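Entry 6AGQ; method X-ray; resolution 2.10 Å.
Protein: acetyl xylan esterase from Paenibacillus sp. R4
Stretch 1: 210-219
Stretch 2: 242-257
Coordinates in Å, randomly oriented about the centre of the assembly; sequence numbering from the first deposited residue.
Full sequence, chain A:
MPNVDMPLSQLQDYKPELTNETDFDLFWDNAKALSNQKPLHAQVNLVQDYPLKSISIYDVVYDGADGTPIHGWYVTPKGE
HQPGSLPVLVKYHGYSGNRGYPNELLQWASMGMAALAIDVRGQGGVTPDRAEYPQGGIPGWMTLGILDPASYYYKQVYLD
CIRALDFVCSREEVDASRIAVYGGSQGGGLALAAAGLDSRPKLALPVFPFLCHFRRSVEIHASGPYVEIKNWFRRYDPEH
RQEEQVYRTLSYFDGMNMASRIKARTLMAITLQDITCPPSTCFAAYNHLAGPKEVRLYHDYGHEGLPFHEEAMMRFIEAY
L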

# COMPACT_ATOMS: atom_id res chain seq x y z
N PHE A 210 25.98 2.45 -4.53
CA PHE A 210 25.65 1.11 -4.06
C PHE A 210 26.97 0.37 -3.86
O PHE A 210 28.05 0.91 -4.18
N LEU A 211 26.90 -0.82 -3.24
CA LEU A 211 28.11 -1.62 -2.95
C LEU A 211 29.04 -0.98 -1.91
O LEU A 211 30.27 -1.18 -1.96
N CYS A 212 28.48 -0.27 -0.94
CA CYS A 212 29.27 0.37 0.12
C CYS A 212 28.74 -0.10 1.47
O CYS A 212 27.54 -0.25 1.66
N HIS A 213 29.68 -0.28 2.38
CA HIS A 213 29.45 -0.65 3.74
C HIS A 213 28.41 -1.76 3.88
O HIS A 213 27.37 -1.56 4.52
N PHE A 214 28.68 -2.91 3.22
CA PHE A 214 27.71 -4.03 3.08
C PHE A 214 26.96 -4.50 4.34
O PHE A 214 25.76 -4.73 4.30
N ARG A 215 27.67 -4.73 5.41
CA ARG A 215 27.07 -5.27 6.61
C ARG A 215 26.08 -4.27 7.25
O ARG A 215 25.06 -4.66 7.77
N ARG A 216 26.34 -2.99 7.12
CA ARG A 216 25.38 -1.99 7.58
C ARG A 216 24.15 -1.86 6.66
O ARG A 216 23.02 -1.84 7.14
N SER A 217 24.37 -1.76 5.37
CA SER A 217 23.29 -1.78 4.39
C SER A 217 22.31 -2.88 4.72
O SER A 217 21.12 -2.62 4.88
N VAL A 218 22.80 -4.10 4.87
CA VAL A 218 21.94 -5.25 5.17
C VAL A 218 21.23 -5.18 6.51
O VAL A 218 20.03 -5.32 6.56
N GLU A 219 21.96 -4.90 7.59
CA GLU A 219 21.39 -4.85 8.93
C GLU A 219 20.41 -3.70 9.16
O GLU A 219 19.46 -3.85 9.93
N GLN A 242 27.33 -18.84 8.50
CA GLN A 242 28.34 -18.50 7.51
C GLN A 242 28.41 -17.00 7.30
O GLN A 242 28.98 -16.55 6.30
N GLU A 243 27.91 -16.21 8.25
CA GLU A 243 27.89 -14.76 8.07
C GLU A 243 29.28 -14.23 7.87
O GLU A 243 29.46 -13.22 7.18
N GLU A 244 30.26 -14.87 8.51
CA GLU A 244 31.65 -14.37 8.51
C GLU A 244 32.25 -14.48 7.09
O GLU A 244 32.69 -13.52 6.53
N GLN A 245 32.18 -15.66 6.50
CA GLN A 245 32.50 -15.84 5.09
C GLN A 245 31.70 -14.90 4.17
O GLN A 245 32.28 -14.27 3.29
N VAL A 246 30.41 -14.74 4.39
CA VAL A 246 29.63 -13.84 3.50
C VAL A 246 30.21 -12.41 3.50
O VAL A 246 30.52 -11.91 2.43
N TYR A 247 30.45 -11.81 4.67
CA TYR A 247 30.93 -10.43 4.73
C TYR A 247 32.42 -10.31 4.45
O TYR A 247 32.87 -9.25 4.00
N ARG A 248 33.20 -11.35 4.70
CA ARG A 248 34.60 -11.31 4.24
C ARG A 248 34.68 -11.39 2.69
O ARG A 248 35.47 -10.69 2.11
N THR A 249 33.85 -12.20 2.03
CA THR A 249 33.74 -12.16 0.54
C THR A 249 33.46 -10.74 0.07
O THR A 249 34.16 -10.24 -0.80
N LEU A 250 32.48 -10.09 0.68
CA LEU A 250 32.00 -8.78 0.21
C LEU A 250 32.97 -7.63 0.50
O LEU A 250 32.97 -6.59 -0.24
N SER A 251 33.83 -7.80 1.53
CA SER A 251 34.80 -6.76 1.89
C SER A 251 35.82 -6.40 0.75
O SER A 251 36.21 -5.25 0.59
N TYR A 252 36.21 -7.39 -0.03
CA TYR A 252 37.05 -7.19 -1.23
C TYR A 252 36.44 -6.28 -2.29
O TYR A 252 37.18 -5.72 -3.10
N PHE A 253 35.12 -6.12 -2.25
CA PHE A 253 34.38 -5.37 -3.24
C PHE A 253 33.72 -4.12 -2.67
O PHE A 253 32.98 -3.39 -3.37
N ASP A 254 34.00 -3.83 -1.40
CA ASP A 254 33.28 -2.78 -0.68
C ASP A 254 33.83 -1.39 -1.06
O ASP A 254 35.00 -1.10 -0.88
N GLY A 255 32.94 -0.53 -1.57
CA GLY A 255 33.34 0.83 -1.95
C GLY A 255 34.04 1.65 -0.87
O GLY A 255 34.86 2.49 -1.18
N MET A 256 33.70 1.43 0.38
CA MET A 256 34.42 2.04 1.50
C MET A 256 35.93 1.66 1.53
O MET A 256 36.81 2.51 1.72
N ASN A 257 36.24 0.40 1.31
CA ASN A 257 37.63 -0.02 1.13
C ASN A 257 38.27 0.49 -0.17
O ASN A 257 39.48 0.77 -0.15

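Packing of the loop and helix 210-219 against the helix, turn and helix start of 242-257 in the acetyl xylan esterase from Paenibacillus sp. R4. The helices 214-219 and 243-251 run at 124° to each other, their axes 10.8 Å apart at closest approach, and 621 Å² of surface is buried between the stretches. Two aromatic bumps, Phe214 and Tyr247, have the largest covered areas. Phe214 (chi1 m) points toward the second stretch and lays its ring against Leu250, itself m,t and pointing in: Phe214 CD2 lies 3.6 Å from Leu250 CB, and Leu250 CD1 sits over one ring face. Phe253 O, in the turn, lies at the ring edge, 4.1 Å from Phe214 CE2; Leu250 O, just before the turn, is 3.5 Å from Phe214 CE2. Tyr247 (chi1 m) is the reciprocal bump, directed into the first helix at Phe214, Arg215 and Val218. Arg215 CG stands almost on the ring normal, 3.9 Å from the Tyr247 ring centroid, so the aliphatic stem of the arginine covers one face. Val218 (t) borders the ring edge, and its CG1 comes within 3.3 Å of Tyr247 OH.

Arg215 leaves its helix sideways in a t,t,m conformation that carries the guanidinium past the tyrosine, one face over Tyr247 CD2, to Glu243. Glu243 (p,p) points toward it and closes a salt bridge: Arg215 NH1 and NH2 both donate to Glu243 OE2, at 2.8 and 3.0 Å. This charged pair flanks the aromatic contact.

At the other end, the backbones draw close, with Cys212 CA 4.6 Å from Gly255 CA. The absent side chain of Gly255 makes the hollow: an ideal CB would point toward the first stretch and lie 2.7 Å from Cys212 SG, a clash. Instead Cys212 SG (m) rests 4.0 Å from Gly255 CA, while Gly255 N donates to Leu211 O at 2.8 Å in a nearly straight bond. Asp254 (t) starts sideways, but its carboxylate comes nearer and plugs the start of the first helix. His213 N donates to Asp254 OD1 at 2.8 Å and Phe214 N to Asp254 OD2 at 3.0 Å; Asp254 OD1 also accepts from Met256 N at 3.0 Å, capping its own helix. One carboxylate thus ties together the beginnings of two helices. Beside it, the extended Met256 (t,t,p) points in and places SD over one face of the His213 ring, 4.2 Å from the centroid, with Met256 CE 3.8 Å from His213 ND1. Arg216 and Arg248 point away from the contact.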

# COMPACT_ATOMS: atom_id res chain seq x y z
CB PHE A 210 24.75 0.47 -5.13
CG PHE A 210 24.28 -0.89 -4.83
CD1 PHE A 210 23.45 -1.14 -3.75
CD2 PHE A 210 24.61 -1.95 -5.68
CE1 PHE A 210 23.00 -2.43 -3.48
CE2 PHE A 210 24.18 -3.23 -5.39
CZ PHE A 210 23.39 -3.47 -4.29
CB LEU A 211 28.94 -1.95 -4.22
CG LEU A 211 28.12 -2.34 -5.46
CD1 LEU A 211 28.87 -2.26 -6.79
CD2 LEU A 211 27.53 -3.73 -5.24
CB CYS A 212 29.23 1.91 0.09
SG CYS A 212 29.89 2.70 -1.43
CB HIS A 213 29.10 0.65 4.51
CG HIS A 213 29.32 0.55 5.98
ND1 HIS A 213 29.98 -0.52 6.57
CD2 HIS A 213 29.00 1.40 6.99
CE1 HIS A 213 30.02 -0.34 7.88
NE2 HIS A 213 29.42 0.81 8.16
CB PHE A 214 28.36 -5.26 2.46
CG PHE A 214 28.56 -5.17 0.95
CD1 PHE A 214 27.47 -5.26 0.08
CD2 PHE A 214 29.83 -5.03 0.42
CE1 PHE A 214 27.64 -5.20 -1.29
CE2 PHE A 214 30.01 -4.96 -0.94
CZ PHE A 214 28.91 -5.04 -1.80
CB ARG A 215 28.16 -5.65 7.59
CG ARG A 215 27.64 -6.45 8.78
CD ARG A 215 28.67 -6.42 9.90
NE ARG A 215 29.75 -7.38 9.65
CZ ARG A 215 29.68 -8.68 9.95
NH1 ARG A 215 28.59 -9.24 10.52
NH2 ARG A 215 30.72 -9.42 9.67
CB ARG A 216 26.05 -0.65 7.81
CG ARG A 216 25.10 0.36 8.44
CD ARG A 216 25.79 1.69 8.69
NE ARG A 216 24.78 2.70 9.01
CZ ARG A 216 24.21 2.87 10.22
NH1 ARG A 216 23.26 3.79 10.36
NH2 ARG A 216 24.56 2.15 11.28
CB SER A 217 23.86 -1.99 3.03
OG SER A 217 24.74 -0.93 2.71
CB VAL A 218 22.74 -6.57 5.10
CG1 VAL A 218 21.91 -7.74 5.66
CG2 VAL A 218 23.15 -6.88 3.65
CB GLU A 219 22.48 -4.90 10.02
CG GLU A 219 23.03 -3.55 10.47
CD GLU A 219 24.27 -3.61 11.39
OE1 GLU A 219 25.06 -4.60 11.32
OE2 GLU A 219 24.45 -2.65 12.18
CB GLN A 242 28.09 -19.21 6.20
CG GLN A 242 27.81 -20.70 6.30
CD GLN A 242 27.45 -21.30 4.97
OE1 GLN A 242 28.23 -21.26 4.04
NE2 GLN A 242 26.25 -21.84 4.87
CB GLU A 243 27.20 -13.98 9.22
CG GLU A 243 27.90 -13.98 10.61
CD GLU A 243 29.09 -13.00 10.84
OE1 GLU A 243 29.91 -13.26 11.77
OE2 GLU A 243 29.24 -11.97 10.13
CB GLU A 244 32.49 -15.13 9.55
CG GLU A 244 33.78 -14.44 9.94
CD GLU A 244 34.80 -15.38 10.62
OE1 GLU A 244 35.88 -15.58 10.03
OE2 GLU A 244 34.53 -15.92 11.73
CB GLN A 245 32.36 -17.31 4.67
CG GLN A 245 32.94 -17.68 3.30
CD GLN A 245 34.35 -17.17 3.06
OE1 GLN A 245 35.28 -17.64 3.71
NE2 GLN A 245 34.52 -16.16 2.15
CB VAL A 246 28.12 -13.85 3.82
CG1 VAL A 246 27.40 -12.77 3.05
CG2 VAL A 246 27.50 -15.19 3.47
CB TYR A 247 30.53 -9.72 6.04
CG TYR A 247 29.01 -9.54 6.13
CD1 TYR A 247 28.34 -8.71 5.24
CD2 TYR A 247 28.24 -10.25 7.04
CE1 TYR A 247 26.96 -8.55 5.28
CE2 TYR A 247 26.86 -10.10 7.08
CZ TYR A 247 26.23 -9.23 6.23
OH TYR A 247 24.85 -9.09 6.24
CB ARG A 248 35.45 -12.39 4.91
CG ARG A 248 36.79 -12.63 4.23
CD ARG A 248 37.69 -13.51 5.06
NE ARG A 248 37.16 -14.88 5.11
CZ ARG A 248 36.58 -15.46 6.18
NH1 ARG A 248 36.15 -16.72 6.08
NH2 ARG A 248 36.42 -14.81 7.33
CB THR A 249 32.62 -13.08 -0.01
OG1 THR A 249 32.95 -14.41 0.29
CG2 THR A 249 32.41 -12.97 -1.54
CB LEU A 250 30.61 -8.50 0.79
CG LEU A 250 29.47 -9.47 0.32
CD1 LEU A 250 28.16 -9.32 1.11
CD2 LEU A 250 29.16 -9.27 -1.14
CB SER A 251 35.55 -7.18 3.19
OG SER A 251 36.42 -8.33 2.91
CB TYR A 252 37.41 -8.53 -1.88
CG TYR A 252 38.32 -9.37 -1.01
CD1 TYR A 252 39.71 -9.21 -1.05
CD2 TYR A 252 37.80 -10.32 -0.14
CE1 TYR A 252 40.54 -9.98 -0.24
CE2 TYR A 252 38.63 -11.10 0.66
CZ TYR A 252 39.98 -10.92 0.61
OH TYR A 252 40.80 -11.68 1.45
CB PHE A 253 33.34 -6.29 -3.89
CG PHE A 253 33.90 -7.53 -4.32
CD1 PHE A 253 34.55 -7.62 -5.54
CD2 PHE A 253 33.86 -8.65 -3.49
CE1 PHE A 253 35.18 -8.79 -5.91
CE2 PHE A 253 34.50 -9.80 -3.84
CZ PHE A 253 35.11 -9.89 -5.07
CB ASP A 254 33.34 -3.00 0.83
CG ASP A 254 32.28 -2.20 1.59
OD1 ASP A 254 32.18 -0.96 1.41
OD2 ASP A 254 31.55 -2.83 2.39
CB MET A 256 33.74 1.59 2.77
CG MET A 256 34.36 2.05 4.08
SD MET A 256 33.22 1.52 5.37
CE MET A 256 33.69 -0.18 5.68
CB ASN A 257 37.76 -1.55 1.21
CG ASN A 257 37.33 -2.08 2.54
OD1 ASN A 257 37.55 -1.44 3.59
ND2 ASN A 257 36.71 -3.25 2.54